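Local coordinates for protein malate dehydrogenase (PDB 2D4A) that catalyses the reversible oxidation of (S)-malate to oxaloacetate, working as a homotetramer with either NAD or NADP as cofactor, at residues 88-93 with 301-306; 166-171 with 260-265; 177-182 with 282-287; 242-247 with 265-270. All coordinates share one frame; numbering follows the deposited sequence.

Overall arrangement
Contact 1 fastens the C-terminal end of the chain to helix 86-106 of the NAD-binding domain, whereas contacts 2, 3 and 4 all lie in the alpha/beta C-terminal domain. Contact 2 is the middle member: its centre is about 11 Å from those of contacts 3 and 4. It meets contact 3 through neighbouring strands 164-169 and 177-178, and shares strand 260-268, including Ala-265, with contact 4. Contact 1 stands apart, its centre about 23 Å from that of contact 2. Contact 2 lies closest to the probable catalytic base, His-172, whose side chain is about 4 Å from that of Glu-262, against about 10 Å for Tyr-246 in contact 4 and 11 Å for Phe-177 in contact 3.

Contact 1: 88-93 with 301-306; sequences LLEANA and TLPPQL
Two leucines near the C-terminus, Leu-302 from a loop and Leu-306 from the short helix 304-307, cover one side of helix 86-106. Leu-302 straddles residues one helical turn apart: its CD1 faces the forked end of Leu-89, and its CD2 lies 3.9 Å from Ala-93 CB. That same Ala-93 CB is met by Leu-306 CD1 at 3.6 Å, so the small methyl is held between two leucine branches. Leu-89 carries CG anti to the backbone N (chi1 -176°), which sends its methyls out toward the 301-306 segment, where the two leucines cross obliquely. Val-125 of helix 119-130 touches Leu-302, and Met-122 and Ala-121 touch Leu-89, burying this apolar patch.

The other flank is loose and faces solvent. Glu-90, anti at chi1 and extended beyond CG, brings OE1 to 4.2 Å from Pro-303 CG, a grazing approach without a polar bond. Thr-301 crosses Leu-89 at about a right angle, its CB 4.1 Å from Leu-89 CD2, while its OG1 turns back to Lys-297 O. Pro-303 is the N-cap residue of helix 304-307; its O accepts Leu-306 N at 2.8 Å, a turn that aims Leu-306 at Ala-93. Asn-92, probably an NADP ligand, points elsewhere, bonded to Ile-77 N and Asn-117 O.

Lys-129 NZ supplies a separate polar tie to Gln-305 O. Since the two segments themselves meet almost wholly through apolar side chains, hydrophobic packing and shape hold them together, with the charged Glu-90 left at the margin.

Contact 2: 166-171 with 260-265; sequences AIVLGM and VAEVPA
Gly-170 O is the best-held polar atom here, gripped by one straight bond from Glu-262 N (2.6 Å, 163°) that arrives from above the carbonyl plane. The return bond, Gly-170 N to Glu-262 O, is weak at 3.1 Å and bent, and Leu-169 CA-H adds a contact to the same oxygen. Together they make a single antiparallel hydrogen-bonded bridge. Gly-170 has a backbone conformation in which a CB would jam against the preceding carbonyl O.

Glu-262 swings CG anti to its backbone N (chi1 -176°) and reaches, extended, obliquely across the 166-171 segment. OE2 rests 3.7 Å from Val-168 CG2; OE1 lies 3.5 Å from Met-171 C and has a weak bond to Ser-141 OG. With Asp-145 OD2 close to OE2, like charges would meet, and one acid may carry a proton. The Glu-262 side chain lies about 4 Å from that of His-172, probably the catalytic proton acceptor. An alanine here would remove the carboxylate, its weak bond to Ser-141 and its packing on Val-168, and would probably disturb the surroundings of His-172. Leu-169 CD2 packs on Pro-264 CD and CG, the side chains crossing at about a right angle.

Just past strand 164-169, itself paired with strand 177-178, the bridge leads to strand 260-268, which pairs with strand 242-251. Helix 282-300 covers it with Phe-288 on Ala-261 and Val-263, and Ala-291 and Val-295 on Met-171.

Contact 3: 177-182 with 282-287; sequences FPVPRL and EDEKRK
Phe-177 lays one ring face under Lys-287 CB, a CH-pi contact in which the carbon stands 3.6 Å from the Phe-177 ring centroid and just 6° off its normal. The ring reaches the helix because CG takes the crowded position between backbone N and carbonyl carbon (chi1 72°). Its far end, CZ, lies 3.6 Å from Glu-284 O, and CE2 is 3.7 Å from Lys-287 C, so the helix backbone itself borders the ring. The rest of the Lys-287 chain bends repeatedly and leads off from the contact.

In the alpha/beta C-terminal domain this packs the first turns of helix 282-300 against strand 177-178, the outermost strand, within this chain, of an antiparallel sheet; helix 196-207 meets the same strand through Val-203 on Pro-178. A glycine in place of Phe-177 would probably loosen this seam, since the platform under Lys-287 CB and the packing against Leu-169 would go.

Beyond the ring, Glu-284 extends its carboxylate to Arg-181. Arg-181 NE gives OE2 of Glu-284 a bond of 3.3 Å on the syn lone pair, nearly in the guanidinium plane, and NH2 adds a weak one to OE1. The two planar groups are nearly coplanar (19°), a side-on salt bridge with two contacts. Val-179 CG1 flanks it, 3.8 Å from Glu-284 OE2, and Thr-281 N offers a further weak bond to Glu-284 OE1. Leu-182 CD2 lies over one guanidinium face.

Contact 4: 242-247 with 265-270; sequences RIYPYS and AVIGKS
Strands 242-247 and 265-268 pair antiparallel but cross steeply, their N-to-C directions 119° apart, with hydrogen-bonded pairs Arg-242/Ile-267 and Tyr-244/Ala-265 on either side of the non-hydrogen-bonded pair Ile-243/Val-266. The bond from Ile-267 N to Arg-242 O is 2.8 Å and runs nearly along the C=O axis. Tyr-244 N reaches Ala-265 O at 3.0 Å, almost straight at 168°, and Ala-265 N returns to Tyr-244 O at 2.8 Å from above the carbonyl plane. The bond from Arg-242 N to Ile-267 O is weak, so this pair rests mainly on the bond from Ile-267 N.

Ile-267 fills the face it shares with Arg-242 and Tyr-244. Its CG2, in the crowded position between backbone N and carbonyl carbon, lies 4.0 Å from Arg-242 CB and 4.2 Å from Tyr-244 CD1, while its CB is 4.3 Å from Tyr-246 CE2. Arg-242 CB also sits over one face of the Tyr-244 ring, toward the rim, and Arg-242 NE has a weak bond to Tyr-244 OH. Helix 223-237 covers this side: Ala-235 touches Ile-267 and Leu-231 touches Tyr-244, and Tyr-246 OH is bonded to Thr-232. On the other face Ile-243 CG1 and Val-266 CG2 meet loosely at 4.4 Å.

Backbone bonds thus hold the hairpin, and apolar packing, with polar ties from Tyr-246 and Arg-242, fits it to helix 223-237. The guanidinium of Arg-242, salt-bridged to Glu-234, also ties the hairpin to a neighbouring subunit by a salt bridge to Asp-53 of that third subunit.

Contact 1: 88-93 with 301-306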
# COMPACT_ATOMS: atom_id res chain seq x y z
N LEU B 88 -27.41 -19.04 19.99
CA LEU B 88 -26.19 -18.78 19.22
C LEU B 88 -25.04 -19.36 20.06
O LEU B 88 -24.33 -20.28 19.65
CB LEU B 88 -26.01 -17.27 19.05
CG LEU B 88 -24.84 -16.81 18.20
CD1 LEU B 88 -25.28 -16.78 16.74
CD2 LEU B 88 -24.40 -15.42 18.64
N LEU B 89 -24.91 -18.81 21.27
CA LEU B 89 -23.92 -19.20 22.26
C LEU B 89 -23.53 -20.69 22.30
O LEU B 89 -22.38 -21.05 22.09
CB LEU B 89 -24.44 -18.79 23.64
CG LEU B 89 -23.59 -18.98 24.90
CD1 LEU B 89 -22.33 -18.13 24.81
CD2 LEU B 89 -24.42 -18.57 26.12
N GLU B 90 -24.53 -21.57 22.42
CA GLU B 90 -24.35 -23.00 22.62
C GLU B 90 -23.89 -23.60 21.30
O GLU B 90 -23.03 -24.47 21.27
CB GLU B 90 -25.68 -23.63 23.06
CG GLU B 90 -25.58 -25.09 23.46
CD GLU B 90 -26.79 -25.54 24.26
OE1 GLU B 90 -27.05 -24.92 25.32
OE2 GLU B 90 -27.46 -26.51 23.85
N ALA B 91 -24.46 -23.10 20.21
CA ALA B 91 -24.11 -23.54 18.87
C ALA B 91 -22.62 -23.26 18.60
O ALA B 91 -21.85 -24.18 18.33
CB ALA B 91 -24.99 -22.83 17.83
N ASN B 92 -22.23 -21.98 18.70
CA ASN B 92 -20.84 -21.57 18.46
C ASN B 92 -19.85 -22.17 19.46
O ASN B 92 -18.67 -22.40 19.13
CB ASN B 92 -20.75 -20.04 18.42
CG ASN B 92 -21.40 -19.44 17.17
OD1 ASN B 92 -21.38 -20.05 16.10
ND2 ASN B 92 -21.95 -18.24 17.29
N ALA B 93 -20.32 -22.42 20.68
CA ALA B 93 -19.50 -23.03 21.72
C ALA B 93 -19.11 -24.43 21.24
O ALA B 93 -17.97 -24.85 21.40
CB ALA B 93 -20.27 -23.12 23.03
N THR B 301 -23.98 -20.04 31.60
CA THR B 301 -25.11 -20.47 30.79
C THR B 301 -24.76 -21.60 29.83
O THR B 301 -25.64 -22.10 29.13
CB THR B 301 -25.69 -19.30 29.99
OG1 THR B 301 -26.06 -18.25 30.89
CG2 THR B 301 -26.91 -19.73 29.21
N LEU B 302 -23.42 -22.00 29.65
CA LEU B 302 -22.97 -23.12 28.83
C LEU B 302 -22.97 -24.44 29.57
O LEU B 302 -23.03 -24.51 30.81
CB LEU B 302 -21.56 -22.85 28.30
CG LEU B 302 -21.35 -22.26 26.90
CD1 LEU B 302 -22.08 -20.96 26.69
CD2 LEU B 302 -19.90 -21.98 26.74
N PRO B 303 -22.89 -25.51 28.82
CA PRO B 303 -22.91 -26.84 29.44
C PRO B 303 -21.52 -27.12 30.03
O PRO B 303 -20.50 -26.77 29.43
CB PRO B 303 -23.23 -27.76 28.26
CG PRO B 303 -23.83 -26.82 27.20
CD PRO B 303 -22.97 -25.61 27.36
N PRO B 304 -21.45 -27.75 31.22
CA PRO B 304 -20.15 -28.04 31.84
C PRO B 304 -19.16 -28.69 30.88
O PRO B 304 -17.95 -28.54 31.02
CB PRO B 304 -20.53 -28.97 33.00
CG PRO B 304 -21.90 -28.48 33.37
CD PRO B 304 -22.55 -28.32 32.01
N GLN B 305 -19.70 -29.41 29.90
CA GLN B 305 -18.89 -30.08 28.89
C GLN B 305 -18.08 -29.07 28.09
O GLN B 305 -16.89 -29.28 27.84
CB GLN B 305 -19.80 -30.82 27.92
CG GLN B 305 -20.87 -31.66 28.57
CD GLN B 305 -22.08 -31.84 27.68
OE1 GLN B 305 -21.96 -32.28 26.53
NE2 GLN B 305 -23.26 -31.51 28.19
N LEU B 306 -18.72 -27.98 27.70
CA LEU B 306 -18.07 -26.96 26.89
C LEU B 306 -17.27 -25.92 27.66
O LEU B 306 -16.49 -25.17 27.07
CB LEU B 306 -19.11 -26.27 26.00
CG LEU B 306 -19.91 -27.23 25.10
CD1 LEU B 306 -20.95 -26.46 24.31
CD2 LEU B 306 -18.97 -27.97 24.16

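Contact 2: 166-171 with 260-265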
# COMPACT_ATOMS: atom_id res chain seq x y z
N ALA B 166 -10.48 6.82 21.04
CA ALA B 166 -11.53 6.32 21.92
C ALA B 166 -11.13 5.12 22.77
O ALA B 166 -10.73 4.08 22.25
CB ALA B 166 -12.78 5.98 21.12
N ILE B 167 -11.27 5.25 24.08
CA ILE B 167 -10.91 4.17 25.00
C ILE B 167 -12.17 3.41 25.44
O ILE B 167 -13.14 4.00 25.91
CB ILE B 167 -10.14 4.75 26.22
CG1 ILE B 167 -8.76 5.26 25.76
CG2 ILE B 167 -10.00 3.70 27.32
CD1 ILE B 167 -7.88 4.19 25.12
N VAL B 168 -12.16 2.09 25.29
CA VAL B 168 -13.29 1.26 25.69
C VAL B 168 -12.81 0.08 26.54
O VAL B 168 -11.63 -0.26 26.51
CB VAL B 168 -14.08 0.74 24.44
CG1 VAL B 168 -14.77 1.89 23.74
CG2 VAL B 168 -13.12 0.04 23.47
N LEU B 169 -13.72 -0.53 27.29
CA LEU B 169 -13.38 -1.67 28.15
C LEU B 169 -14.63 -2.50 28.43
O LEU B 169 -15.73 -2.14 28.02
CB LEU B 169 -12.84 -1.20 29.50
CG LEU B 169 -11.54 -0.43 29.66
CD1 LEU B 169 -11.56 0.29 30.99
CD2 LEU B 169 -10.35 -1.35 29.53
N GLY B 170 -14.44 -3.59 29.16
CA GLY B 170 -15.56 -4.44 29.54
C GLY B 170 -15.62 -5.77 28.83
O GLY B 170 -14.84 -6.67 29.12
N MET B 171 -16.59 -5.88 27.93
CA MET B 171 -16.78 -7.09 27.15
C MET B 171 -17.47 -6.68 25.87
O MET B 171 -17.93 -5.54 25.76
CB MET B 171 -17.60 -8.11 27.95
CG MET B 171 -18.86 -7.59 28.65
SD MET B 171 -20.35 -7.83 27.66
CE MET B 171 -20.46 -6.27 26.96
N VAL B 260 -12.96 -13.90 31.27
CA VAL B 260 -12.52 -13.21 30.07
C VAL B 260 -13.12 -11.81 30.04
O VAL B 260 -14.30 -11.63 30.35
CB VAL B 260 -13.00 -13.97 28.80
CG1 VAL B 260 -12.70 -13.15 27.55
CG2 VAL B 260 -12.32 -15.33 28.72
N ALA B 261 -12.30 -10.82 29.67
CA ALA B 261 -12.77 -9.42 29.58
C ALA B 261 -12.06 -8.62 28.48
O ALA B 261 -10.95 -8.95 28.06
CB ALA B 261 -12.59 -8.72 30.93
N GLU B 262 -12.72 -7.57 28.02
CA GLU B 262 -12.19 -6.68 27.00
C GLU B 262 -11.26 -5.66 27.68
O GLU B 262 -11.73 -4.70 28.29
CB GLU B 262 -13.34 -5.95 26.29
CG GLU B 262 -12.91 -5.07 25.13
CD GLU B 262 -14.07 -4.64 24.24
OE1 GLU B 262 -14.86 -5.50 23.82
OE2 GLU B 262 -14.18 -3.43 23.95
N VAL B 263 -9.95 -5.90 27.60
CA VAL B 263 -8.96 -5.02 28.22
C VAL B 263 -7.84 -4.65 27.25
O VAL B 263 -7.66 -5.33 26.24
CB VAL B 263 -8.33 -5.69 29.49
CG1 VAL B 263 -9.36 -5.81 30.61
CG2 VAL B 263 -7.82 -7.07 29.14
N PRO B 264 -7.09 -3.56 27.52
CA PRO B 264 -5.98 -3.10 26.66
C PRO B 264 -4.75 -4.01 26.86
O PRO B 264 -4.43 -4.39 27.99
CB PRO B 264 -5.70 -1.68 27.16
CG PRO B 264 -6.97 -1.28 27.83
CD PRO B 264 -7.43 -2.54 28.52
N ALA B 265 -4.06 -4.33 25.78
CA ALA B 265 -2.90 -5.19 25.88
C ALA B 265 -1.88 -4.95 24.78
O ALA B 265 -2.22 -4.53 23.67
CB ALA B 265 -3.34 -6.64 25.87

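Contact 3: 177-182 with 282-287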
# COMPACT_ATOMS: atom_id res chain seq x y z
N PHE B 177 -18.29 -0.53 27.83
CA PHE B 177 -18.37 0.88 28.18
C PHE B 177 -17.09 1.61 27.78
O PHE B 177 -16.00 1.03 27.79
CB PHE B 177 -18.64 1.08 29.68
CG PHE B 177 -17.48 0.75 30.57
CD1 PHE B 177 -16.74 1.75 31.18
CD2 PHE B 177 -17.14 -0.58 30.80
CE1 PHE B 177 -15.67 1.44 32.01
CE2 PHE B 177 -16.08 -0.91 31.63
CZ PHE B 177 -15.34 0.10 32.24
N PRO B 178 -17.22 2.89 27.41
CA PRO B 178 -16.15 3.79 26.99
C PRO B 178 -15.66 4.55 28.20
O PRO B 178 -16.34 4.58 29.23
CB PRO B 178 -16.87 4.73 26.05
CG PRO B 178 -18.13 4.97 26.85
CD PRO B 178 -18.53 3.54 27.21
N VAL B 179 -14.50 5.18 28.09
CA VAL B 179 -13.96 5.95 29.20
C VAL B 179 -13.70 7.38 28.72
O VAL B 179 -12.55 7.78 28.50
CB VAL B 179 -12.66 5.29 29.71
CG1 VAL B 179 -12.18 5.96 30.98
CG2 VAL B 179 -12.91 3.81 29.96
N PRO B 180 -14.78 8.17 28.56
CA PRO B 180 -14.69 9.57 28.10
C PRO B 180 -13.63 10.40 28.82
O PRO B 180 -13.01 11.28 28.23
CB PRO B 180 -16.11 10.10 28.34
CG PRO B 180 -16.95 8.89 28.14
CD PRO B 180 -16.18 7.83 28.88
N ARG B 181 -13.43 10.11 30.10
CA ARG B 181 -12.44 10.82 30.89
C ARG B 181 -11.07 10.61 30.27
O ARG B 181 -10.19 11.47 30.35
CB ARG B 181 -12.44 10.27 32.32
CG ARG B 181 -11.50 10.96 33.29
CD ARG B 181 -11.73 10.42 34.68
NE ARG B 181 -11.20 9.06 34.81
CZ ARG B 181 -9.92 8.80 35.06
NH1 ARG B 181 -9.05 9.80 35.20
NH2 ARG B 181 -9.51 7.54 35.15
N LEU B 182 -10.88 9.47 29.63
CA LEU B 182 -9.59 9.19 29.03
C LEU B 182 -9.58 9.22 27.51
O LEU B 182 -8.65 8.71 26.88
CB LEU B 182 -9.09 7.83 29.52
CG LEU B 182 -8.90 7.62 31.02
CD1 LEU B 182 -8.58 6.15 31.25
CD2 LEU B 182 -7.80 8.51 31.57
N GLU B 282 -14.13 5.29 40.89
CA GLU B 282 -15.12 4.44 41.54
C GLU B 282 -16.19 3.99 40.56
O GLU B 282 -16.51 2.81 40.48
CB GLU B 282 -15.79 5.19 42.69
CG GLU B 282 -16.42 6.54 42.30
CD GLU B 282 -17.89 6.66 42.69
OE1 GLU B 282 -18.71 5.82 42.22
OE2 GLU B 282 -18.24 7.60 43.44
N ASP B 283 -16.62 4.88 39.64
CA ASP B 283 -17.70 4.67 38.69
C ASP B 283 -17.33 3.72 37.60
O ASP B 283 -18.05 2.76 37.32
CB ASP B 283 -18.13 6.00 38.08
CG ASP B 283 -18.13 7.12 39.09
OD1 ASP B 283 -17.07 7.79 39.25
OD2 ASP B 283 -19.19 7.31 39.73
N GLU B 284 -16.20 4.02 37.15
CA GLU B 284 -15.64 3.23 36.06
C GLU B 284 -15.31 1.81 36.53
O GLU B 284 -15.41 0.85 35.76
CB GLU B 284 -14.39 3.93 35.52
CG GLU B 284 -14.76 5.17 34.73
CD GLU B 284 -13.60 6.12 34.56
OE1 GLU B 284 -12.46 5.73 34.87
OE2 GLU B 284 -13.85 7.26 34.10
N LYS B 285 -14.92 1.70 37.79
CA LYS B 285 -14.62 0.41 38.38
C LYS B 285 -15.92 -0.39 38.50
O LYS B 285 -15.91 -1.61 38.38
CB LYS B 285 -13.99 0.59 39.76
CG LYS B 285 -12.49 0.85 39.74
CD LYS B 285 -12.04 1.41 41.08
CE LYS B 285 -10.55 1.27 41.29
NZ LYS B 285 -10.16 -0.15 41.59
N ARG B 286 -17.02 0.30 38.74
CA ARG B 286 -18.32 -0.34 38.88
C ARG B 286 -18.75 -0.87 37.52
O ARG B 286 -19.28 -1.98 37.42
CB ARG B 286 -19.35 0.67 39.40
CG ARG B 286 -20.75 0.11 39.61
CD ARG B 286 -21.72 1.20 40.07
NE ARG B 286 -21.67 2.37 39.20
CZ ARG B 286 -22.08 2.39 37.93
NH1 ARG B 286 -22.58 1.29 37.37
NH2 ARG B 286 -21.98 3.51 37.21
N LYS B 287 -18.51 -0.09 36.48
CA LYS B 287 -18.89 -0.50 35.14
C LYS B 287 -18.07 -1.70 34.65
O LYS B 287 -18.58 -2.56 33.93
CB LYS B 287 -18.76 0.69 34.18
CG LYS B 287 -19.59 1.89 34.64
CD LYS B 287 -20.40 2.49 33.50
CE LYS B 287 -19.93 3.89 33.13
NZ LYS B 287 -20.16 4.86 34.23

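Contact 4: 242-247 with 265-270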
# COMPACT_ATOMS: atom_id res chain seq x y z
N ARG B 242 2.13 -3.01 19.82
CA ARG B 242 1.04 -2.05 19.79
C ARG B 242 0.13 -2.35 20.97
O ARG B 242 0.11 -3.47 21.51
CB ARG B 242 0.22 -2.15 18.49
CG ARG B 242 0.82 -1.46 17.28
CD ARG B 242 0.66 -2.28 16.00
NE ARG B 242 -0.08 -1.58 14.96
CZ ARG B 242 0.09 -1.76 13.65
NH1 ARG B 242 0.98 -2.63 13.21
NH2 ARG B 242 -0.64 -1.09 12.78
N ILE B 243 -0.62 -1.34 21.37
CA ILE B 243 -1.58 -1.51 22.44
C ILE B 243 -2.97 -1.46 21.84
O ILE B 243 -3.40 -0.41 21.38
CB ILE B 243 -1.49 -0.39 23.45
CG1 ILE B 243 -0.13 -0.48 24.14
CG2 ILE B 243 -2.66 -0.52 24.47
CD1 ILE B 243 0.03 0.48 25.33
N TYR B 244 -3.63 -2.51 21.96
CA TYR B 244 -5.00 -2.67 21.43
C TYR B 244 -5.84 -3.39 22.48
O TYR B 244 -5.31 -4.19 23.26
CB TYR B 244 -5.04 -3.54 20.17
CG TYR B 244 -4.57 -2.92 18.87
CD1 TYR B 244 -3.87 -3.68 17.94
CD2 TYR B 244 -4.83 -1.58 18.56
CE1 TYR B 244 -3.44 -3.15 16.74
CE2 TYR B 244 -4.40 -1.03 17.35
CZ TYR B 244 -3.70 -1.82 16.45
OH TYR B 244 -3.25 -1.29 15.25
N PRO B 245 -7.15 -3.11 22.53
CA PRO B 245 -8.05 -3.77 23.49
C PRO B 245 -8.49 -5.10 22.87
O PRO B 245 -8.92 -5.13 21.72
CB PRO B 245 -9.20 -2.78 23.62
CG PRO B 245 -9.29 -2.21 22.24
CD PRO B 245 -7.82 -1.96 21.90
N TYR B 246 -8.37 -6.19 23.63
CA TYR B 246 -8.73 -7.54 23.19
C TYR B 246 -9.44 -8.25 24.34
O TYR B 246 -9.24 -7.88 25.49
CB TYR B 246 -7.48 -8.38 22.86
CG TYR B 246 -6.82 -8.09 21.53
CD1 TYR B 246 -7.35 -8.60 20.36
CD2 TYR B 246 -5.70 -7.27 21.45
CE1 TYR B 246 -6.78 -8.31 19.12
CE2 TYR B 246 -5.12 -6.97 20.22
CZ TYR B 246 -5.68 -7.49 19.06
OH TYR B 246 -5.16 -7.14 17.82
N SER B 247 -10.26 -9.25 24.03
CA SER B 247 -10.89 -10.02 25.10
C SER B 247 -9.87 -11.08 25.44
O SER B 247 -9.51 -11.93 24.61
CB SER B 247 -12.19 -10.66 24.63
OG SER B 247 -13.18 -9.67 24.41
N ALA B 265 -4.06 -4.33 25.78
CA ALA B 265 -2.90 -5.19 25.88
C ALA B 265 -1.88 -4.95 24.78
O ALA B 265 -2.22 -4.53 23.67
CB ALA B 265 -3.34 -6.64 25.87
N VAL B 266 -0.63 -5.23 25.12
CA VAL B 266 0.51 -5.11 24.21
C VAL B 266 0.52 -6.37 23.36
O VAL B 266 0.63 -7.48 23.88
CB VAL B 266 1.83 -5.06 24.99
CG1 VAL B 266 2.98 -4.83 24.03
CG2 VAL B 266 1.78 -3.99 26.05
N ILE B 267 0.41 -6.21 22.04
CA ILE B 267 0.41 -7.35 21.14
C ILE B 267 1.73 -7.41 20.40
O ILE B 267 2.22 -6.39 19.90
CB ILE B 267 -0.78 -7.23 20.15
CG1 ILE B 267 -0.79 -8.40 19.16
CG2 ILE B 267 -0.69 -5.91 19.43
CD1 ILE B 267 -0.84 -9.76 19.81
N GLY B 268 2.33 -8.60 20.34
CA GLY B 268 3.61 -8.78 19.67
C GLY B 268 3.71 -10.07 18.86
O GLY B 268 2.71 -10.73 18.60
N LYS B 269 4.94 -10.43 18.49
CA LYS B 269 5.20 -11.62 17.69
C LYS B 269 4.81 -12.96 18.29
O LYS B 269 4.53 -13.92 17.57
CB LYS B 269 6.67 -11.70 17.31
CG LYS B 269 7.00 -12.90 16.44
CD LYS B 269 8.46 -12.98 16.06
CE LYS B 269 9.37 -13.04 17.29
NZ LYS B 269 9.34 -11.77 18.10
N SER B 270 4.80 -13.04 19.61
CA SER B 270 4.45 -14.29 20.27
C SER B 270 3.13 -14.16 21.02
O SER B 270 2.86 -14.94 21.94
CB SER B 270 5.58 -14.68 21.22
OG SER B 270 5.53 -13.91 22.40